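Local coordinates for autoinducer synthesis protein lasI (Pseudomonas aeruginosa, PDB 1RO5), which makes the quorum-sensing signal N-(3-oxododecanoyl)homoserine lactone from S-adenosyl-L-methionine and a fatty acyl group carried by acyl carrier protein, at residues G76-K81 against K91-S96; N82-L87 against L166-E171; V159-P164 against R172-R177. One frame throughout, in Å; residues are numbered along the deposited sequence.

Contact 1. Residues G76-K81 against K91-S96; sequences GPYMLK and KEAPCS
Tyr78 and Pro94 carry the polar part of this contact. It joins the start of the short helix 79-82 to the loop that leads into strand 99-107, on the alpha-beta-alpha sandwich of the synthase. Tyr78 OH donates to Pro94 O at 2.6 Å. The hydroxyl lies in the plane of the Pro94 carbonyl and points at a lone pair of Pro94 O, with a C=O...donor angle of 129°. The phenol and the proline ring cross at about a right angle. The packing is tight here, as Tyr78 OH also lies 3.0 Å from Pro94 CD.

Ala93 CB touches both Lys81 and Tyr78. It is 3.6 Å from Lys81 CG and 3.7 Å from Tyr78 OH. Lys81 CG is anti to the backbone N (chi1 -177°), on the side where Ala93 lies. The chain then bends at chi3, and Lys81 CE stays within 3.9 Å of Ala93 CB. Lys81 NZ ends in a weak bond to the carbonyl of Thr74.

The next shell holds the backbone around the phenol. Tyr78 occupies the N-cap position of the helix, and its backbone N is bound by Asn82 OD1. The carboxylate of Glu101, on strand 99-107, accepts from the N-H of Met79 and, weakly, from that of Leu80, while Glu101 and Leu72 both touch the Tyr78 side chain. Gly76 O lies in the ring plane at the edge of the phenol. Over one face, Lys81 CB sits 3.7 Å above the plane of the Tyr78 ring, offset toward the rim.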
loop_
_atom_site.group_PDB
_atom_site.type_symbol
_atom_site.label_atom_id
_atom_site.label_comp_id
_atom_site.label_asym_id
_atom_site.label_seq_id
_atom_site.Cartn_x
_atom_site.Cartn_y
_atom_site.Cartn_z
ATOM N N GLY A 76 -0.376 16.270 0.421
ATOM C CA GLY A 76 -1.713 16.471 -0.172
ATOM C C GLY A 76 -2.714 15.654 0.664
ATOM O O GLY A 76 -2.402 15.216 1.762
ATOM N N PRO A 77 -3.958 15.539 0.226
ATOM C CA PRO A 77 -4.929 14.783 1.016
ATOM C C PRO A 77 -4.622 13.252 0.936
ATOM O O PRO A 77 -4.158 12.815 -0.127
ATOM C CB PRO A 77 -6.284 15.100 0.324
ATOM C CG PRO A 77 -5.985 16.327 -0.512
ATOM C CD PRO A 77 -4.546 16.170 -0.975
ATOM N N TYR A 78 -4.836 12.508 2.037
ATOM C CA TYR A 78 -4.602 11.082 2.052
ATOM C C TYR A 78 -5.554 10.433 3.034
ATOM O O TYR A 78 -6.190 11.151 3.806
ATOM C CB TYR A 78 -3.102 10.763 2.293
ATOM C CG TYR A 78 -2.558 11.202 3.613
ATOM C CD1 TYR A 78 -2.458 10.316 4.652
ATOM C CD2 TYR A 78 -2.157 12.530 3.807
ATOM C CE1 TYR A 78 -1.947 10.679 5.846
ATOM C CE2 TYR A 78 -1.633 12.940 5.034
ATOM C CZ TYR A 78 -1.491 11.946 6.024
ATOM O OH TYR A 78 -1.007 12.293 7.283
ATOM N N MET A 79 -5.769 9.107 2.942
ATOM C CA MET A 79 -6.953 8.473 3.575
ATOM C C MET A 79 -6.788 8.553 5.129
ATOM O O MET A 79 -7.780 8.694 5.839
ATOM C CB MET A 79 -7.090 6.984 3.187
ATOM C CG MET A 79 -7.178 6.741 1.667
ATOM S SD MET A 79 -7.730 5.131 1.176
ATOM C CE MET A 79 -9.635 5.405 1.521
ATOM N N LEU A 80 -5.571 8.534 5.682
ATOM C CA LEU A 80 -5.464 8.463 7.164
ATOM C C LEU A 80 -5.964 9.838 7.692
ATOM O O LEU A 80 -6.681 9.897 8.671
ATOM C CB LEU A 80 -4.021 8.298 7.627
ATOM C CG LEU A 80 -3.668 7.903 9.027
ATOM C CD1 LEU A 80 -2.252 8.013 9.469
ATOM C CD2 LEU A 80 -4.718 7.764 10.090
ATOM N N LYS A 81 -5.589 10.889 6.984
ATOM C CA LYS A 81 -5.860 12.263 7.414
ATOM C C LYS A 81 -7.277 12.609 7.080
ATOM O O LYS A 81 -7.942 13.278 7.889
ATOM C CB LYS A 81 -4.925 13.260 6.733
ATOM C CG LYS A 81 -5.104 14.726 7.181
ATOM C CD LYS A 81 -4.593 15.908 6.323
ATOM C CE LYS A 81 -3.162 16.334 6.506
ATOM N NZ LYS A 81 -2.490 16.551 5.088
ATOM N N LYS A 91 -3.732 12.620 17.636
ATOM C CA LYS A 91 -2.398 13.068 17.162
ATOM C C LYS A 91 -2.483 13.812 15.851
ATOM O O LYS A 91 -3.531 13.828 15.094
ATOM C CB LYS A 91 -1.442 11.926 17.034
ATOM C CG LYS A 91 -1.626 10.947 18.191
ATOM C CD LYS A 91 -0.455 9.952 18.399
ATOM C CE LYS A 91 -0.641 9.194 19.731
ATOM N NZ LYS A 91 0.555 8.276 20.009
ATOM N N GLU A 92 -1.425 14.529 15.562
ATOM C CA GLU A 92 -1.480 15.332 14.408
ATOM C C GLU A 92 -1.224 14.407 13.177
ATOM O O GLU A 92 -0.416 13.462 13.255
ATOM C CB GLU A 92 -0.378 16.376 14.533
ATOM C CG GLU A 92 -0.289 17.257 13.269
ATOM C CD GLU A 92 0.586 18.496 13.469
ATOM O OE1 GLU A 92 1.824 18.321 13.776
ATOM O OE2 GLU A 92 0.033 19.623 13.285
ATOM N N ALA A 93 -1.892 14.685 12.047
ATOM C CA ALA A 93 -1.693 13.919 10.795
ATOM C C ALA A 93 -0.339 14.324 10.246
ATOM O O ALA A 93 -0.064 15.532 10.057
ATOM C CB ALA A 93 -2.738 14.290 9.829
ATOM N N PRO A 94 0.490 13.384 9.912
ATOM C CA PRO A 94 1.805 13.760 9.343
ATOM C C PRO A 94 1.622 14.579 8.015
ATOM O O PRO A 94 0.597 14.361 7.297
ATOM C CB PRO A 94 2.472 12.407 9.022
ATOM C CG PRO A 94 1.700 11.422 10.002
ATOM C CD PRO A 94 0.247 11.928 9.991
ATOM N N CYS A 95 2.597 15.438 7.672
ATOM C CA CYS A 95 2.530 16.229 6.470
ATOM C C CYS A 95 3.946 16.523 6.096
ATOM O O CYS A 95 4.582 17.392 6.664
ATOM C CB CYS A 95 1.760 17.515 6.745
ATOM S SG CYS A 95 1.660 18.591 5.268
ATOM N N SER A 96 4.483 15.778 5.136
ATOM C CA SER A 96 5.877 15.946 4.849
ATOM C C SER A 96 6.152 15.356 3.501
ATOM O O SER A 96 5.576 14.374 3.100
ATOM C CB SER A 96 6.773 15.250 5.926
ATOM O OG SER A 96 8.107 15.021 5.409
#

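Contact 2. Residues N82-L87 against L166-E171; sequences NTFPEL and LKIGIE
A 3-10 turn and a beta hairpin meet here through Leu87 and Leu166, which have the nearest CA atoms across the contact, 7.3 Å apart. Toward the other end the segments diverge, and Phe84 CA and Ile168 CA are 9.4 Å apart. Residues 85-87 form the start of the 3-10 turn, in which Leu87 N donates to Phe84 O. The hairpin lies between strands 166-168 and 171-179. Its type II' turn runs from Ile168 to Glu171, with Gly169 at positive phi. Two backbone bonds close it, Ile168 N to Glu171 O at 2.7 Å and Glu171 N to Ile168 O at 2.9 Å.

The side chains meet between the backbones. Leu87 and Leu166 slide past each other in opposite directions. Leu87 CD2 comes to 3.6 Å from Leu166 CD1. That same Leu166 methyl touches Glu86 CB at 3.7 Å, so it bridges two neighbouring residues of the 3-10 turn. Two branches of Ile168 are touched. Its CG2 lies 4.2 Å from Phe84 CE2, and its CD1 lies 4.1 Å from Glu86 OE2.

The Phe84 ring has Thr83 CG2 over the centre of one face. It also makes an edge-to-face stack with Trp36 and touches Val143 of strand 139-145. Leu87 reaches Val143 too.

The two segments share only van der Waals contacts. Leucine, isoleucine and phenylalanine carbons do most of the touching, and the polar turn bonds stay within each segment. The attachment of the hairpin to this loop therefore rests on shape and on burial of apolar surface.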
loop_
_atom_site.group_PDB
_atom_site.type_symbol
_atom_site.label_atom_id
_atom_site.label_comp_id
_atom_site.label_asym_id
_atom_site.label_seq_id
_atom_site.Cartn_x
_atom_site.Cartn_y
_atom_site.Cartn_z
ATOM N N ASN A 82 -7.790 12.150 5.918
ATOM C CA ASN A 82 -9.060 12.704 5.494
ATOM C C ASN A 82 -10.179 11.734 5.425
ATOM O O ASN A 82 -11.245 12.175 5.074
ATOM C CB ASN A 82 -8.908 13.407 4.146
ATOM C CG ASN A 82 -7.916 14.554 4.197
ATOM O OD1 ASN A 82 -6.756 14.466 3.716
ATOM N ND2 ASN A 82 -8.314 15.599 4.853
ATOM N N THR A 83 -9.952 10.435 5.624
ATOM C CA THR A 83 -11.029 9.497 5.622
ATOM C C THR A 83 -11.051 8.757 6.998
ATOM O O THR A 83 -12.124 8.381 7.533
ATOM C CB THR A 83 -10.846 8.439 4.388
ATOM O OG1 THR A 83 -11.020 9.120 3.099
ATOM C CG2 THR A 83 -11.924 7.392 4.393
ATOM N N PHE A 84 -9.886 8.547 7.585
ATOM C CA PHE A 84 -9.895 7.763 8.767
ATOM C C PHE A 84 -9.237 8.524 9.927
ATOM O O PHE A 84 -8.516 7.899 10.688
ATOM C CB PHE A 84 -9.206 6.418 8.612
ATOM C CG PHE A 84 -9.754 5.572 7.508
ATOM C CD1 PHE A 84 -8.993 5.361 6.335
ATOM C CD2 PHE A 84 -11.002 4.929 7.630
ATOM C CE1 PHE A 84 -9.484 4.542 5.302
ATOM C CE2 PHE A 84 -11.491 4.150 6.610
ATOM C CZ PHE A 84 -10.701 3.931 5.426
ATOM N N PRO A 85 -9.596 9.776 10.156
ATOM C CA PRO A 85 -8.870 10.558 11.173
ATOM C C PRO A 85 -9.002 9.968 12.608
ATOM O O PRO A 85 -8.073 10.112 13.325
ATOM C CB PRO A 85 -9.459 11.981 11.064
ATOM C CG PRO A 85 -10.634 11.863 10.120
ATOM C CD PRO A 85 -10.733 10.499 9.557
ATOM N N GLU A 86 -10.067 9.269 12.975
ATOM C CA GLU A 86 -10.211 8.597 14.306
ATOM C C GLU A 86 -9.005 7.758 14.638
ATOM O O GLU A 86 -8.590 7.649 15.802
ATOM C CB GLU A 86 -11.429 7.618 14.366
ATOM C CG GLU A 86 -12.572 7.856 13.389
ATOM C CD GLU A 86 -12.310 7.474 11.872
ATOM O OE1 GLU A 86 -12.097 8.438 11.078
ATOM O OE2 GLU A 86 -12.417 6.259 11.448
ATOM N N LEU A 87 -8.356 7.159 13.625
ATOM C CA LEU A 87 -7.247 6.259 13.909
ATOM C C LEU A 87 -6.004 7.033 14.299
ATOM O O LEU A 87 -4.977 6.446 14.711
ATOM C CB LEU A 87 -6.982 5.327 12.746
ATOM C CG LEU A 87 -8.127 4.323 12.484
ATOM C CD1 LEU A 87 -7.891 3.362 11.307
ATOM C CD2 LEU A 87 -8.429 3.455 13.651
ATOM N N LEU A 166 -9.473 -0.047 15.741
ATOM C CA LEU A 166 -10.900 0.270 15.836
ATOM C C LEU A 166 -11.633 -0.622 14.841
ATOM O O LEU A 166 -11.047 -1.068 13.867
ATOM C CB LEU A 166 -11.203 1.783 15.566
ATOM C CG LEU A 166 -10.710 2.861 16.546
ATOM C CD1 LEU A 166 -11.002 4.319 15.983
ATOM C CD2 LEU A 166 -11.399 2.701 18.046
ATOM N N LYS A 167 -12.874 -0.933 15.129
ATOM C CA LYS A 167 -13.655 -1.718 14.229
ATOM C C LYS A 167 -14.029 -0.843 13.024
ATOM O O LYS A 167 -14.781 0.141 13.140
ATOM C CB LYS A 167 -14.891 -2.314 14.925
ATOM C CG LYS A 167 -15.916 -3.156 14.059
ATOM C CD LYS A 167 -17.373 -2.945 14.567
ATOM C CE LYS A 167 -18.491 -3.569 13.618
ATOM N NZ LYS A 167 -19.082 -2.713 12.407
ATOM N N ILE A 168 -13.486 -1.192 11.863
ATOM C CA ILE A 168 -13.956 -0.521 10.660
ATOM C C ILE A 168 -14.604 -1.547 9.777
ATOM O O ILE A 168 -13.932 -2.477 9.299
ATOM C CB ILE A 168 -12.801 0.201 9.909
ATOM C CG1 ILE A 168 -11.987 1.114 10.839
ATOM C CG2 ILE A 168 -13.377 1.101 8.849
ATOM C CD1 ILE A 168 -12.714 2.171 11.328
ATOM N N GLY A 169 -15.912 -1.379 9.543
ATOM C CA GLY A 169 -16.707 -2.396 8.835
ATOM C C GLY A 169 -16.656 -3.715 9.618
ATOM O O GLY A 169 -16.981 -3.764 10.832
ATOM N N ILE A 170 -16.134 -4.785 9.006
ATOM C CA ILE A 170 -16.043 -6.079 9.721
ATOM C C ILE A 170 -14.598 -6.296 10.157
ATOM O O ILE A 170 -14.241 -7.411 10.604
ATOM C CB ILE A 170 -16.503 -7.211 8.771
ATOM C CG1 ILE A 170 -15.532 -7.334 7.558
ATOM C CG2 ILE A 170 -18.009 -7.006 8.289
ATOM C CD1 ILE A 170 -15.727 -8.582 6.859
ATOM N N GLU A 171 -13.738 -5.275 9.955
ATOM C CA GLU A 171 -12.294 -5.444 10.292
ATOM C C GLU A 171 -11.947 -4.719 11.626
ATOM O O GLU A 171 -12.662 -3.789 12.052
ATOM C CB GLU A 171 -11.366 -4.922 9.178
ATOM C CG GLU A 171 -11.644 -5.402 7.743
ATOM C CD GLU A 171 -11.453 -6.883 7.528
ATOM O OE1 GLU A 171 -11.877 -7.375 6.483
ATOM O OE2 GLU A 171 -10.883 -7.600 8.398
#

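Contact 3. Residues V159-P164 against R172-R177; sequences VSRFGP and RAVALR
Three hydrogen bonds join Ser160 to Arg177. Two are backbone bonds, Arg177 N to Ser160 O at 2.8 Å and Ser160 N to Arg177 O at 3.1 Å. The third runs between side chains, from Arg177 NE to Ser160 OG at 3.1 Å. It is nearly straight (164° at the hydrogen) and lies in the guanidinium plane. Further along, Phe162 N donates to Ala175 O.

The backbone bonds define an antiparallel strand pair. Ser160-Arg177 is the hydrogen-bonded pair, and Arg161-Leu176 is the non-hydrogen-bonded one. Strand 171-179 pairs with strand 139-145 in the central mixed sheet, and with both short strands 158-161 and 166-168.

The cation-pi contact sets the guanidinium of Arg177 over one face of the Phe162 ring. Arg177 CZ is 4.3 Å from the ring centroid, and the two planes are 46° apart. Arg177 NH1 lies nearer the rim, 3.3 Å from Phe162 CE2. Ala175 O and Leu176 O lie at the edge of the ring, in its plane.

Among the apolar contacts, Phe162 CD1 meets Ala175 CB at 3.6 Å, and Val159 CG1 meets Leu176 CD1. Val174 CG2 packs over one face of the Arg161 guanidinium, toward its rim. That guanidinium forms a salt bridge with Glu149 of helix 146-154.

Two waters bridge the segments. One accepts from Ala175 N at 3.0 Å and donates weakly to Gly163 O. The other donates to Arg177 O and is weakly bound to Ser160 OG.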
loop_
_atom_site.group_PDB
_atom_site.type_symbol
_atom_site.label_atom_id
_atom_site.label_comp_id
_atom_site.label_asym_id
_atom_site.label_seq_id
_atom_site.Cartn_x
_atom_site.Cartn_y
_atom_site.Cartn_z
ATOM N N VAL A 159 7.661 -0.971 12.951
ATOM C CA VAL A 159 6.272 -0.639 12.705
ATOM C C VAL A 159 5.663 -0.285 13.998
ATOM O O VAL A 159 5.819 -1.017 15.014
ATOM C CB VAL A 159 5.556 -1.877 12.213
ATOM C CG1 VAL A 159 4.179 -1.523 11.739
ATOM C CG2 VAL A 159 6.213 -2.268 10.992
ATOM N N SER A 160 4.978 0.848 14.031
ATOM C CA SER A 160 4.417 1.258 15.292
ATOM C C SER A 160 3.052 1.787 14.888
ATOM O O SER A 160 2.837 1.980 13.716
ATOM C CB SER A 160 5.309 2.286 15.960
ATOM O OG SER A 160 4.982 3.627 15.581
ATOM N N ARG A 161 2.142 1.913 15.821
ATOM C CA ARG A 161 0.825 2.326 15.584
ATOM C C ARG A 161 0.565 3.704 16.231
ATOM O O ARG A 161 1.257 4.126 17.144
ATOM C CB ARG A 161 -0.177 1.167 16.031
ATOM C CG ARG A 161 -0.805 1.231 17.339
ATOM C CD ARG A 161 -1.127 -0.164 18.150
ATOM N NE ARG A 161 -1.586 -1.324 17.403
ATOM C CZ ARG A 161 -2.666 -2.074 17.727
ATOM N NH1 ARG A 161 -3.429 -1.702 18.740
ATOM N NH2 ARG A 161 -3.046 -3.169 17.007
ATOM N N PHE A 162 -0.345 4.478 15.658
ATOM C CA PHE A 162 -0.739 5.779 16.166
ATOM C C PHE A 162 -1.576 5.673 17.469
ATOM O O PHE A 162 -1.615 6.610 18.284
ATOM C CB PHE A 162 -1.573 6.519 15.066
ATOM C CG PHE A 162 -0.707 7.141 13.997
ATOM C CD1 PHE A 162 -0.208 6.338 12.968
ATOM C CD2 PHE A 162 -0.270 8.509 14.076
ATOM C CE1 PHE A 162 0.555 6.887 11.899
ATOM C CE2 PHE A 162 0.584 9.054 13.089
ATOM C CZ PHE A 162 0.994 8.269 11.985
ATOM N N GLY A 163 -2.335 4.593 17.621
ATOM C CA GLY A 163 -3.185 4.414 18.744
ATOM C C GLY A 163 -3.881 3.052 18.614
ATOM O O GLY A 163 -3.557 2.228 17.768
ATOM N N PRO A 164 -4.849 2.792 19.483
ATOM C CA PRO A 164 -5.587 1.489 19.456
ATOM C C PRO A 164 -6.229 1.170 18.076
ATOM O O PRO A 164 -6.651 2.121 17.436
ATOM C CB PRO A 164 -6.732 1.654 20.499
ATOM C CG PRO A 164 -6.202 2.812 21.430
ATOM C CD PRO A 164 -5.221 3.707 20.585
ATOM N N ARG A 172 -10.836 -5.148 12.235
ATOM C CA ARG A 172 -10.105 -4.378 13.216
ATOM C C ARG A 172 -9.017 -3.626 12.517
ATOM O O ARG A 172 -8.024 -4.180 12.076
ATOM C CB ARG A 172 -9.547 -5.288 14.311
ATOM C CG ARG A 172 -10.721 -5.864 15.205
ATOM C CD ARG A 172 -10.250 -6.763 16.371
ATOM N NE ARG A 172 -9.396 -7.830 15.814
ATOM C CZ ARG A 172 -8.298 -8.280 16.388
ATOM N NH1 ARG A 172 -7.885 -7.732 17.566
ATOM N NH2 ARG A 172 -7.599 -9.243 15.752
ATOM N N ALA A 173 -9.186 -2.348 12.397
ATOM C CA ALA A 173 -8.258 -1.563 11.547
ATOM C C ALA A 173 -7.357 -0.784 12.453
ATOM O O ALA A 173 -7.767 -0.478 13.548
ATOM C CB ALA A 173 -9.039 -0.616 10.692
ATOM N N VAL A 174 -6.154 -0.421 12.005
ATOM C CA VAL A 174 -5.262 0.380 12.774
ATOM C C VAL A 174 -4.470 1.245 11.796
ATOM O O VAL A 174 -4.288 0.844 10.647
ATOM C CB VAL A 174 -4.305 -0.624 13.556
ATOM C CG1 VAL A 174 -3.621 -1.713 12.559
ATOM C CG2 VAL A 174 -3.299 0.079 14.458
ATOM N N ALA A 175 -3.962 2.408 12.235
ATOM C CA ALA A 175 -3.027 3.276 11.501
ATOM C C ALA A 175 -1.619 2.939 11.925
ATOM O O ALA A 175 -1.284 3.006 13.131
ATOM C CB ALA A 175 -3.253 4.787 11.840
ATOM N N LEU A 176 -0.766 2.631 10.939
ATOM C CA LEU A 176 0.574 2.300 11.228
ATOM C C LEU A 176 1.578 3.338 10.717
ATOM O O LEU A 176 1.375 3.932 9.680
ATOM C CB LEU A 176 0.838 0.982 10.508
ATOM C CG LEU A 176 -0.001 -0.204 10.949
ATOM C CD1 LEU A 176 0.505 -1.319 10.101
ATOM C CD2 LEU A 176 0.156 -0.589 12.434
ATOM N N ARG A 177 2.695 3.503 11.412
ATOM C CA ARG A 177 3.893 4.123 10.800
ATOM C C ARG A 177 5.033 3.157 10.535
ATOM O O ARG A 177 5.336 2.396 11.410
ATOM C CB ARG A 177 4.300 5.487 11.422
ATOM C CG ARG A 177 4.626 5.545 12.763
ATOM C CD ARG A 177 4.316 6.904 13.500
ATOM N NE ARG A 177 4.061 6.558 14.945
ATOM C CZ ARG A 177 3.352 7.280 15.814
ATOM N NH1 ARG A 177 2.831 8.453 15.395
ATOM N NH2 ARG A 177 3.182 6.831 17.114
HETATM O O HOH W 1 7.376 2.895 13.699
HETATM O O HOH W 2 -4.482 3.602 14.970
#

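In the fold
From the N terminus, contact 1 comes first and closes the short loop between helix 79-82 and strand 99-107. Contact 2 starts inside that loop at 82-87 and crosses contact 1, since its partner 166-171, the first strand and turn of the hairpin, is far along the chain. Contact 3 opens after contact 1 has closed and pairs two strands of the sheet. It crosses contact 2, because 166-171 lies between 159-164 and 172-177. Met79 O and Phe84 N, a probable hydrogen bond, connect contacts 1 and 2. Leu166 O and Ala173 N, another probable one, connect contacts 2 and 3. Leu80 packs on Ala175, and Pro94 on Phe162. The helix and its loop are thus tied to strand 171-179 and the short strands paired with it.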